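Local coordinates for protein 3-phytase (Klebsiella pneumoniae, PDB 2WNH) that probably hydrolyses phytate (inositol hexakisphosphate), with preference for the 3-phosphate, as a phytase of the histidine acid phosphatase family, at residues T42-T47 with V175-K180; E36-A41 with A208-T213; S90-A95 with R283-V288. The protein carries 3 engineered substitutions. All blocks are in the same frame, centred on the assembly; numbering follows the deposited sequence.

Along the chain come segments 36-41, 42-47, 90-95, 175-180, 208-213 and 283-288, so contact 1 is nested within the loop that contact 2 closes, and contact 3 alternates with both. Contacts 1 and 2 are neighbours, their centres about 11 Å apart; contact 2 uses helix 32-42, contact 1 its last residue and the loop that follows, and they meet directly, W46 packing on I38. Contact 3 lies in the mixed sheet on the opposite side of the chain's centre, its centre about 42 Å from that of contact 1 and 33 Å from that of contact 2. Contacts 1 and 2 thus join parts of the helical region, contact 3 two strands of the alpha/beta core.

Contact 1. Residues T42-T47 with V175-K180; sequences TGRPWT and VCQADK
Two helix C-terminal ends meet here without regular pairing: the chain leaves helix 32-42 at G43, whose positive phi belongs to a Schellman motif, and leaves helix 165-175 at C176 before a type II turn from Q177 to K180, with the CA atoms of T42 and C176 6.1 Å apart. R44 carries the polar contact. Its chain, bent at chi2 and chi3, brings the guanidinium side-on to the carbonyl of V175, so that two nitrogens grip one oxygen. NE lies 2.8 Å from V175 O, nearly along the C=O axis (164° at the oxygen), whereas NH2, 2.7 Å from V175 O, comes from above the carbonyl plane; both bonds are bent, about 145° at the hydrogen. Placing a positive group on a carbonyl at a helix C-terminus is electrostatically favourable and should polarise that carbonyl. Q177 reaches R44 tip to tip and lays its CG over one guanidinium face, 3.4 Å from R44 CZ; its amide is turned only 20° from the guanidinium plane. A water bridges the backbones, donating to T42 O at 2.7 Å and accepting from Q177 N. On the buried side, V175 splits its methyls: CG2 meets T42 CG2 at 3.8 Å, while CG1 lies obliquely to the indole, 3.9 Å from W46 CH2. The indole NE1 donates to T42 OG1 at 3.0 Å, with the hydroxyl in the ring plane; that hydroxyl also bonds to I38 O, one turn back in helix 32-42. W229 touches both the polar and the apolar side of 42-47, by cation-pi contact with R44 and edge-to-face with W46. The C176-C182 disulfide closes a short loop after helix 165-175, F185 packs on V175, and helix 204-219 backs the indole through M210, T213 and L214.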
loop_
_atom_site.group_PDB
_atom_site.type_symbol
_atom_site.label_atom_id
_atom_site.label_comp_id
_atom_site.label_asym_id
_atom_site.label_seq_id
_atom_site.Cartn_x
_atom_site.Cartn_y
_atom_site.Cartn_z
ATOM N N THR B 42 41.371 -30.108 2.523
ATOM C CA THR B 42 41.202 -30.463 1.108
ATOM C C THR B 42 42.375 -29.994 0.257
ATOM O O THR B 42 42.398 -30.223 -0.948
ATOM C CB THR B 42 39.894 -29.863 0.524
ATOM O OG1 THR B 42 39.905 -28.440 0.724
ATOM C CG2 THR B 42 38.687 -30.467 1.200
ATOM N N GLY B 43 43.328 -29.326 0.897
ATOM C CA GLY B 43 44.532 -28.831 0.245
ATOM C C GLY B 43 44.275 -27.827 -0.862
ATOM O O GLY B 43 45.047 -27.738 -1.815
ATOM N N ARG B 44 43.182 -27.069 -0.758
ATOM C CA ARG B 44 42.912 -26.034 -1.763
ATOM C C ARG B 44 42.053 -24.898 -1.188
ATOM O O ARG B 44 41.414 -25.077 -0.151
ATOM C CB ARG B 44 42.274 -26.649 -3.025
ATOM C CG ARG B 44 40.778 -26.600 -3.087
ATOM C CD ARG B 44 40.181 -27.784 -2.417
ATOM N NE ARG B 44 39.396 -28.706 -3.240
ATOM C CZ ARG B 44 39.085 -28.618 -4.541
ATOM N NH1 ARG B 44 39.493 -27.623 -5.301
ATOM N NH2 ARG B 44 38.329 -29.571 -5.084
ATOM N N PRO B 45 42.058 -23.727 -1.847
ATOM C CA PRO B 45 41.202 -22.629 -1.400
ATOM C C PRO B 45 39.745 -22.875 -1.760
ATOM O O PRO B 45 39.443 -23.487 -2.798
ATOM C CB PRO B 45 41.734 -21.430 -2.186
ATOM C CG PRO B 45 42.256 -22.050 -3.465
ATOM C CD PRO B 45 42.861 -23.351 -3.031
ATOM N N TRP B 46 38.853 -22.403 -0.886
ATOM C CA TRP B 46 37.423 -22.454 -1.118
ATOM C C TRP B 46 36.959 -21.041 -1.464
ATOM O O TRP B 46 37.653 -20.055 -1.174
ATOM C CB TRP B 46 36.699 -22.938 0.134
ATOM C CG TRP B 46 36.789 -24.401 0.366
ATOM C CD1 TRP B 46 37.933 -25.168 0.381
ATOM C CD2 TRP B 46 35.709 -25.287 0.677
ATOM N NE1 TRP B 46 37.615 -26.481 0.649
ATOM C CE2 TRP B 46 36.262 -26.585 0.836
ATOM C CE3 TRP B 46 34.324 -25.123 0.818
ATOM C CZ2 TRP B 46 35.480 -27.704 1.147
ATOM C CZ3 TRP B 46 33.539 -26.245 1.122
ATOM C CH2 TRP B 46 34.118 -27.516 1.288
ATOM N N THR B 47 35.786 -20.961 -2.080
ATOM C CA THR B 47 35.221 -19.688 -2.510
ATOM C C THR B 47 35.237 -18.645 -1.399
ATOM O O THR B 47 34.911 -18.936 -0.245
ATOM C CB THR B 47 33.787 -19.886 -3.010
ATOM O OG1 THR B 47 33.801 -20.821 -4.096
ATOM C CG2 THR B 47 33.140 -18.557 -3.464
ATOM N N VAL B 175 34.411 -32.509 -3.073
ATOM C CA VAL B 175 35.412 -31.549 -2.572
ATOM C C VAL B 175 36.894 -31.843 -2.879
ATOM O O VAL B 175 37.744 -30.945 -2.780
ATOM C CB VAL B 175 35.239 -31.241 -1.046
ATOM C CG1 VAL B 175 33.777 -30.891 -0.713
ATOM C CG2 VAL B 175 35.731 -32.411 -0.178
ATOM N N CYS B 176 37.207 -33.082 -3.245
ATOM C CA CYS B 176 38.605 -33.450 -3.490
ATOM C C CYS B 176 38.981 -33.307 -4.951
ATOM O O CYS B 176 38.204 -33.671 -5.832
ATOM C CB CYS B 176 38.892 -34.863 -2.983
ATOM S SG CYS B 176 38.693 -34.993 -1.185
ATOM N N GLN B 177 40.165 -32.748 -5.200
ATOM C CA GLN B 177 40.695 -32.633 -6.555
ATOM C C GLN B 177 41.181 -33.978 -7.057
ATOM O O GLN B 177 41.831 -34.728 -6.317
ATOM C CB GLN B 177 41.856 -31.651 -6.605
ATOM C CG GLN B 177 41.488 -30.226 -6.310
ATOM C CD GLN B 177 42.643 -29.280 -6.526
ATOM O OE1 GLN B 177 42.920 -28.874 -7.656
ATOM N NE2 GLN B 177 43.321 -28.911 -5.444
ATOM N N ALA B 178 40.867 -34.269 -8.319
ATOM C CA ALA B 178 41.356 -35.462 -9.004
ATOM C C ALA B 178 42.875 -35.540 -8.916
ATOM O O ALA B 178 43.572 -34.586 -9.276
ATOM C CB ALA B 178 40.907 -35.458 -10.467
ATOM N N ASP B 179 43.365 -36.669 -8.403
ATOM C CA ASP B 179 44.803 -36.971 -8.309
ATOM C C ASP B 179 45.585 -35.935 -7.495
ATOM O O ASP B 179 46.699 -35.527 -7.864
ATOM C CB ASP B 179 45.404 -37.192 -9.708
ATOM C CG ASP B 179 44.559 -38.134 -10.555
ATOM O OD1 ASP B 179 44.396 -39.313 -10.161
ATOM O OD2 ASP B 179 44.042 -37.687 -11.604
ATOM N N LYS B 180 44.977 -35.501 -6.394
ATOM C CA LYS B 180 45.630 -34.626 -5.430
ATOM C C LYS B 180 45.384 -35.124 -4.013
ATOM O O LYS B 180 44.368 -35.775 -3.753
ATOM C CB LYS B 180 45.150 -33.182 -5.579
ATOM C CG LYS B 180 46.033 -32.339 -6.481
ATOM C CD LYS B 180 45.515 -32.303 -7.911
ATOM C CE LYS B 180 46.601 -31.869 -8.896
ATOM N NZ LYS B 180 47.358 -30.656 -8.458
HETATM O O HOH W 1 42.193 -31.779 -3.165
#

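Contact 2. Residues E36-A41 with A208-T213; sequences EAIEAA and ANMVET
Helices 32-42 and 204-219 cross steeply here, the axes of the short segments 9.6 Å apart at closest approach with a signed angle of -106°, so the contact is compact and centred on I38. This is its tight part. I38 CG2 sits against M210 CG at 3.6 Å and against N209 CB at 3.7 Å, and the side chains of I38 and M210 run past each other in opposite directions. CG1 of I38 takes the crowded position between backbone N and carbonyl carbon (chi1 67°); with chi2 extended, CD1 runs on to meet T213 tip to tip, 3.9 Å from T213 OG1 and slightly farther from its CG2. The T213 hydroxyl is turned back on its own helix, donating to N209 O at 2.8 Å, an oxygen that also accepts the T213 backbone N-H. The flanks are looser. A37 CB lies 4.1 Å from N209 OD1 on the partly exposed side, where N209 also touches N34. On the other flank the M210 chain bends at chi3 (-94°) and sets CE 4.3 Å from A41 CB; this side is buried, with I184 packing on both residues and bonding to A41 through the backbone. No hydrogen bond joins the two segments: apolar branches fit together while the threonine hydroxyl is satisfied within its helix, which implies that the crossing of these two segments rests on van der Waals packing around I38 rather than on polar pairing.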
loop_
_atom_site.group_PDB
_atom_site.type_symbol
_atom_site.label_atom_id
_atom_site.label_comp_id
_atom_site.label_asym_id
_atom_site.label_seq_id
_atom_site.Cartn_x
_atom_site.Cartn_y
_atom_site.Cartn_z
ATOM N N GLU B 36 40.040 -21.981 7.609
ATOM C CA GLU B 36 41.373 -22.541 7.875
ATOM C C GLU B 36 41.332 -24.058 7.817
ATOM O O GLU B 36 42.162 -24.686 7.152
ATOM C CB GLU B 36 41.874 -22.118 9.254
ATOM C CG GLU B 36 42.454 -20.719 9.334
ATOM C CD GLU B 36 42.992 -20.359 10.728
ATOM O OE1 GLU B 36 42.703 -21.078 11.722
ATOM O OE2 GLU B 36 43.704 -19.337 10.826
ATOM N N ALA B 37 40.353 -24.633 8.512
ATOM C CA ALA B 37 40.207 -26.079 8.634
ATOM C C ALA B 37 39.863 -26.760 7.318
ATOM O O ALA B 37 40.466 -27.774 6.973
ATOM C CB ALA B 37 39.162 -26.429 9.694
ATOM N N ILE B 38 38.877 -26.222 6.597
ATOM C CA ILE B 38 38.397 -26.880 5.395
ATOM C C ILE B 38 39.398 -26.731 4.250
ATOM O O ILE B 38 39.533 -27.629 3.438
ATOM C CB ILE B 38 36.946 -26.436 4.992
ATOM C CG1 ILE B 38 36.890 -24.961 4.548
ATOM C CG2 ILE B 38 35.961 -26.753 6.145
ATOM C CD1 ILE B 38 35.473 -24.499 4.125
ATOM N N GLU B 39 40.095 -25.601 4.205
ATOM C CA GLU B 39 41.106 -25.396 3.172
ATOM C C GLU B 39 42.312 -26.295 3.426
ATOM O O GLU B 39 42.881 -26.836 2.475
ATOM C CB GLU B 39 41.491 -23.924 3.064
ATOM C CG GLU B 39 40.383 -23.117 2.391
ATOM C CD GLU B 39 40.721 -21.654 2.172
ATOM O OE1 GLU B 39 41.717 -21.134 2.742
ATOM O OE2 GLU B 39 39.951 -21.005 1.440
ATOM N N ALA B 40 42.663 -26.493 4.695
ATOM C CA ALA B 40 43.736 -27.436 5.053
ATOM C C ALA B 40 43.323 -28.869 4.753
ATOM O O ALA B 40 44.101 -29.632 4.168
ATOM C CB ALA B 40 44.139 -27.285 6.534
ATOM N N ALA B 41 42.093 -29.223 5.126
ATOM C CA ALA B 41 41.538 -30.566 4.907
ATOM C C ALA B 41 41.546 -31.039 3.456
ATOM O O ALA B 41 41.672 -32.241 3.187
ATOM C CB ALA B 41 40.114 -30.639 5.451
ATOM N N ALA B 208 32.210 -32.247 9.056
ATOM C CA ALA B 208 30.975 -31.538 9.424
ATOM C C ALA B 208 31.055 -30.048 9.061
ATOM O O ALA B 208 30.060 -29.494 8.568
ATOM C CB ALA B 208 30.678 -31.730 10.923
ATOM N N ASN B 209 32.210 -29.416 9.293
ATOM C CA ASN B 209 32.469 -28.039 8.849
ATOM C C ASN B 209 32.281 -27.916 7.332
ATOM O O ASN B 209 31.757 -26.914 6.836
ATOM C CB ASN B 209 33.922 -27.591 9.137
ATOM C CG ASN B 209 34.236 -27.381 10.610
ATOM O OD1 ASN B 209 35.415 -27.462 11.008
ATOM N ND2 ASN B 209 33.220 -27.082 11.423
ATOM N N MET B 210 32.767 -28.916 6.589
ATOM C CA MET B 210 32.649 -28.899 5.128
ATOM C C MET B 210 31.190 -28.991 4.677
ATOM O O MET B 210 30.760 -28.228 3.822
ATOM C CB MET B 210 33.482 -30.028 4.502
ATOM C CG MET B 210 34.969 -29.788 4.579
ATOM S SD MET B 210 35.841 -31.213 3.855
ATOM C CE MET B 210 36.147 -32.165 5.299
ATOM N N VAL B 211 30.444 -29.937 5.248
ATOM C CA VAL B 211 29.026 -30.136 4.931
ATOM C C VAL B 211 28.179 -28.898 5.269
ATOM O O VAL B 211 27.355 -28.490 4.464
ATOM C CB VAL B 211 28.482 -31.401 5.619
ATOM C CG1 VAL B 211 26.944 -31.477 5.539
ATOM C CG2 VAL B 211 29.125 -32.640 4.987
ATOM N N GLU B 212 28.397 -28.299 6.434
ATOM C CA GLU B 212 27.717 -27.022 6.762
ATOM C C GLU B 212 28.014 -25.935 5.722
ATOM O O GLU B 212 27.096 -25.242 5.267
ATOM C CB GLU B 212 28.100 -26.540 8.156
ATOM C CG GLU B 212 27.317 -25.284 8.632
ATOM C CD GLU B 212 25.820 -25.526 8.857
ATOM O OE1 GLU B 212 25.412 -26.645 9.251
ATOM O OE2 GLU B 212 25.037 -24.558 8.668
ATOM N N THR B 213 29.283 -25.794 5.348
ATOM C CA THR B 213 29.675 -24.798 4.334
ATOM C C THR B 213 28.965 -25.033 2.985
ATOM O O THR B 213 28.494 -24.076 2.342
ATOM C CB THR B 213 31.211 -24.768 4.147
ATOM O OG1 THR B 213 31.845 -24.523 5.416
ATOM C CG2 THR B 213 31.624 -23.691 3.137
#

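Contact 3. Residues S90-A95 with R283-V288; sequences SIYVRA and RWLLLV
Backbone bonding runs the length of the contact, where strands 91-95 and 284-288 lie side by side and parallel, 13° apart. Y92 N donates to W284 O at 3.0 Å and L286 N to Y92 O at 3.0 Å; R94 N then donates to L286 O at 2.8 Å, and V288 N to R94 O. The bonds involving Y92 and L286 run nearly along their C=O axes; at the start, that from W284 N to S90 O is weak and bent (122°). Weaker CA-H...O contacts lie between, among them L287 CA to R94 O at 3.2 Å. Apolar packing differs on the two faces. On the face of I91, V93, A95, W284, L286 and V288, extended I91 sets CD1 over one face of the indole, 3.9 Å from the centroid of the W284 six-membered ring, a CH-pi contact; V93 CG2 lies alongside L286 CD2 at 4.1 Å, and helix 99-112 packs on I91, V93 and V288. On the other face L285 CD1 meets the edge of the Y92 ring, 4.0 Å from Y92 CD2, R94 CB touches L287 CD2, and helix 256-274 packs on L287. Polar ends leave the pair: R94 reaches D128, Y92 OH bonds to L404 N, W284 NE1 to E21, and R283 to P10 O of the second subunit. Strand 14-24 flanks strand 284-289 on its other edge, as expected of this family's alpha/beta core. With main-chain groups matched in register and mostly apolar side chains on both faces, the chemistry implies a buried, regularly hydrogen-bonded part of the sheet.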
loop_
_atom_site.group_PDB
_atom_site.type_symbol
_atom_site.label_atom_id
_atom_site.label_comp_id
_atom_site.label_asym_id
_atom_site.label_seq_id
_atom_site.Cartn_x
_atom_site.Cartn_y
_atom_site.Cartn_z
ATOM N N SER B 90 4.802 -5.411 22.967
ATOM C CA SER B 90 4.613 -6.349 21.875
ATOM C C SER B 90 5.757 -7.360 21.825
ATOM O O SER B 90 5.516 -8.545 21.647
ATOM C CB SER B 90 4.579 -5.630 20.525
ATOM O OG SER B 90 3.544 -4.660 20.445
ATOM N N ILE B 91 6.993 -6.862 21.895
ATOM C CA ILE B 91 8.179 -7.701 21.639
ATOM C C ILE B 91 9.399 -7.202 22.405
ATOM O O ILE B 91 9.558 -5.987 22.638
ATOM C CB ILE B 91 8.485 -7.791 20.107
ATOM C CG1 ILE B 91 9.544 -8.883 19.765
ATOM C CG2 ILE B 91 8.856 -6.412 19.521
ATOM C CD1 ILE B 91 9.678 -9.095 18.276
ATOM N N TYR B 92 10.238 -8.155 22.815
ATOM C CA TYR B 92 11.587 -7.855 23.303
ATOM C C TYR B 92 12.527 -8.770 22.557
ATOM O O TYR B 92 12.335 -9.994 22.562
ATOM C CB TYR B 92 11.733 -8.052 24.828
ATOM C CG TYR B 92 13.087 -7.623 25.348
ATOM C CD1 TYR B 92 13.377 -6.274 25.579
ATOM C CD2 TYR B 92 14.099 -8.563 25.586
ATOM C CE1 TYR B 92 14.646 -5.876 26.042
ATOM C CE2 TYR B 92 15.349 -8.170 26.057
ATOM C CZ TYR B 92 15.615 -6.835 26.277
ATOM O OH TYR B 92 16.883 -6.477 26.723
ATOM N N VAL B 93 13.522 -8.169 21.903
ATOM C CA VAL B 93 14.488 -8.945 21.108
ATOM C C VAL B 93 15.861 -8.897 21.741
ATOM O O VAL B 93 16.437 -7.813 21.934
ATOM C CB VAL B 93 14.567 -8.432 19.645
ATOM C CG1 VAL B 93 15.510 -9.308 18.834
ATOM C CG2 VAL B 93 13.159 -8.409 18.999
ATOM N N ARG B 94 16.387 -10.080 22.075
ATOM C CA ARG B 94 17.725 -10.198 22.646
ATOM C C ARG B 94 18.587 -11.099 21.739
ATOM O O ARG B 94 18.293 -12.277 21.553
ATOM C CB ARG B 94 17.637 -10.768 24.071
ATOM C CG ARG B 94 19.019 -10.932 24.724
ATOM C CD ARG B 94 18.911 -10.992 26.232
ATOM N NE ARG B 94 20.159 -11.448 26.857
ATOM C CZ ARG B 94 20.348 -11.424 28.166
ATOM N NH1 ARG B 94 19.391 -10.912 28.950
ATOM N NH2 ARG B 94 21.479 -11.895 28.693
ATOM N N ALA B 95 19.608 -10.498 21.140
ATOM C CA ALA B 95 20.514 -11.180 20.221
ATOM C C ALA B 95 21.871 -11.407 20.858
ATOM O O ALA B 95 22.393 -10.540 21.568
ATOM C CB ALA B 95 20.685 -10.373 18.941
ATOM N N ARG B 283 4.487 -9.750 24.549
ATOM C CA ARG B 283 3.747 -10.799 23.825
ATOM C C ARG B 283 4.664 -11.826 23.161
ATOM O O ARG B 283 4.282 -12.976 22.987
ATOM C CB ARG B 283 2.842 -10.179 22.752
ATOM C CG ARG B 283 1.740 -9.252 23.323
ATOM C CD ARG B 283 0.741 -10.043 24.182
ATOM N NE ARG B 283 -0.226 -9.203 24.921
ATOM C CZ ARG B 283 -1.458 -8.879 24.508
ATOM N NH1 ARG B 283 -1.931 -9.266 23.320
ATOM N NH2 ARG B 283 -2.230 -8.146 25.307
ATOM N N TRP B 284 5.855 -11.372 22.767
ATOM C CA TRP B 284 6.818 -12.175 21.997
ATOM C C TRP B 284 8.235 -11.889 22.496
ATOM O O TRP B 284 8.706 -10.749 22.415
ATOM C CB TRP B 284 6.616 -11.827 20.509
ATOM C CG TRP B 284 7.425 -12.516 19.482
ATOM C CD1 TRP B 284 8.279 -13.590 19.627
ATOM C CD2 TRP B 284 7.443 -12.164 18.094
ATOM N NE1 TRP B 284 8.842 -13.907 18.387
ATOM C CE2 TRP B 284 8.340 -13.041 17.442
ATOM C CE3 TRP B 284 6.772 -11.184 17.339
ATOM C CZ2 TRP B 284 8.589 -12.973 16.052
ATOM C CZ3 TRP B 284 7.017 -11.112 15.952
ATOM C CH2 TRP B 284 7.935 -11.997 15.332
ATOM N N LEU B 285 8.897 -12.927 23.041
ATOM C CA LEU B 285 10.301 -12.841 23.446
ATOM C C LEU B 285 11.048 -13.544 22.343
ATOM O O LEU B 285 10.771 -14.702 22.042
ATOM C CB LEU B 285 10.539 -13.574 24.771
ATOM C CG LEU B 285 11.982 -13.603 25.309
ATOM C CD1 LEU B 285 12.479 -12.183 25.598
ATOM C CD2 LEU B 285 12.040 -14.498 26.595
ATOM N N LEU B 286 11.960 -12.812 21.724
ATOM C CA LEU B 286 12.701 -13.329 20.581
ATOM C C LEU B 286 14.198 -13.283 20.920
ATOM O O LEU B 286 14.773 -12.206 21.167
ATOM C CB LEU B 286 12.372 -12.504 19.322
ATOM C CG LEU B 286 13.237 -12.780 18.091
ATOM C CD1 LEU B 286 13.099 -14.251 17.680
ATOM C CD2 LEU B 286 12.855 -11.878 16.896
ATOM N N LEU B 287 14.795 -14.475 20.943
ATOM C CA LEU B 287 16.209 -14.683 21.237
ATOM C C LEU B 287 16.890 -15.171 19.964
ATOM O O LEU B 287 16.402 -16.078 19.297
ATOM C CB LEU B 287 16.368 -15.752 22.319
ATOM C CG LEU B 287 15.542 -15.574 23.599
ATOM C CD1 LEU B 287 15.822 -16.754 24.542
ATOM C CD2 LEU B 287 15.864 -14.251 24.277
ATOM N N VAL B 288 18.039 -14.586 19.650
ATOM C CA VAL B 288 18.703 -14.929 18.407
ATOM C C VAL B 288 20.151 -15.315 18.730
ATOM O O VAL B 288 20.926 -14.495 19.244
ATOM C CB VAL B 288 18.599 -13.773 17.375
ATOM C CG1 VAL B 288 19.208 -14.194 16.036
ATOM C CG2 VAL B 288 17.097 -13.374 17.157
#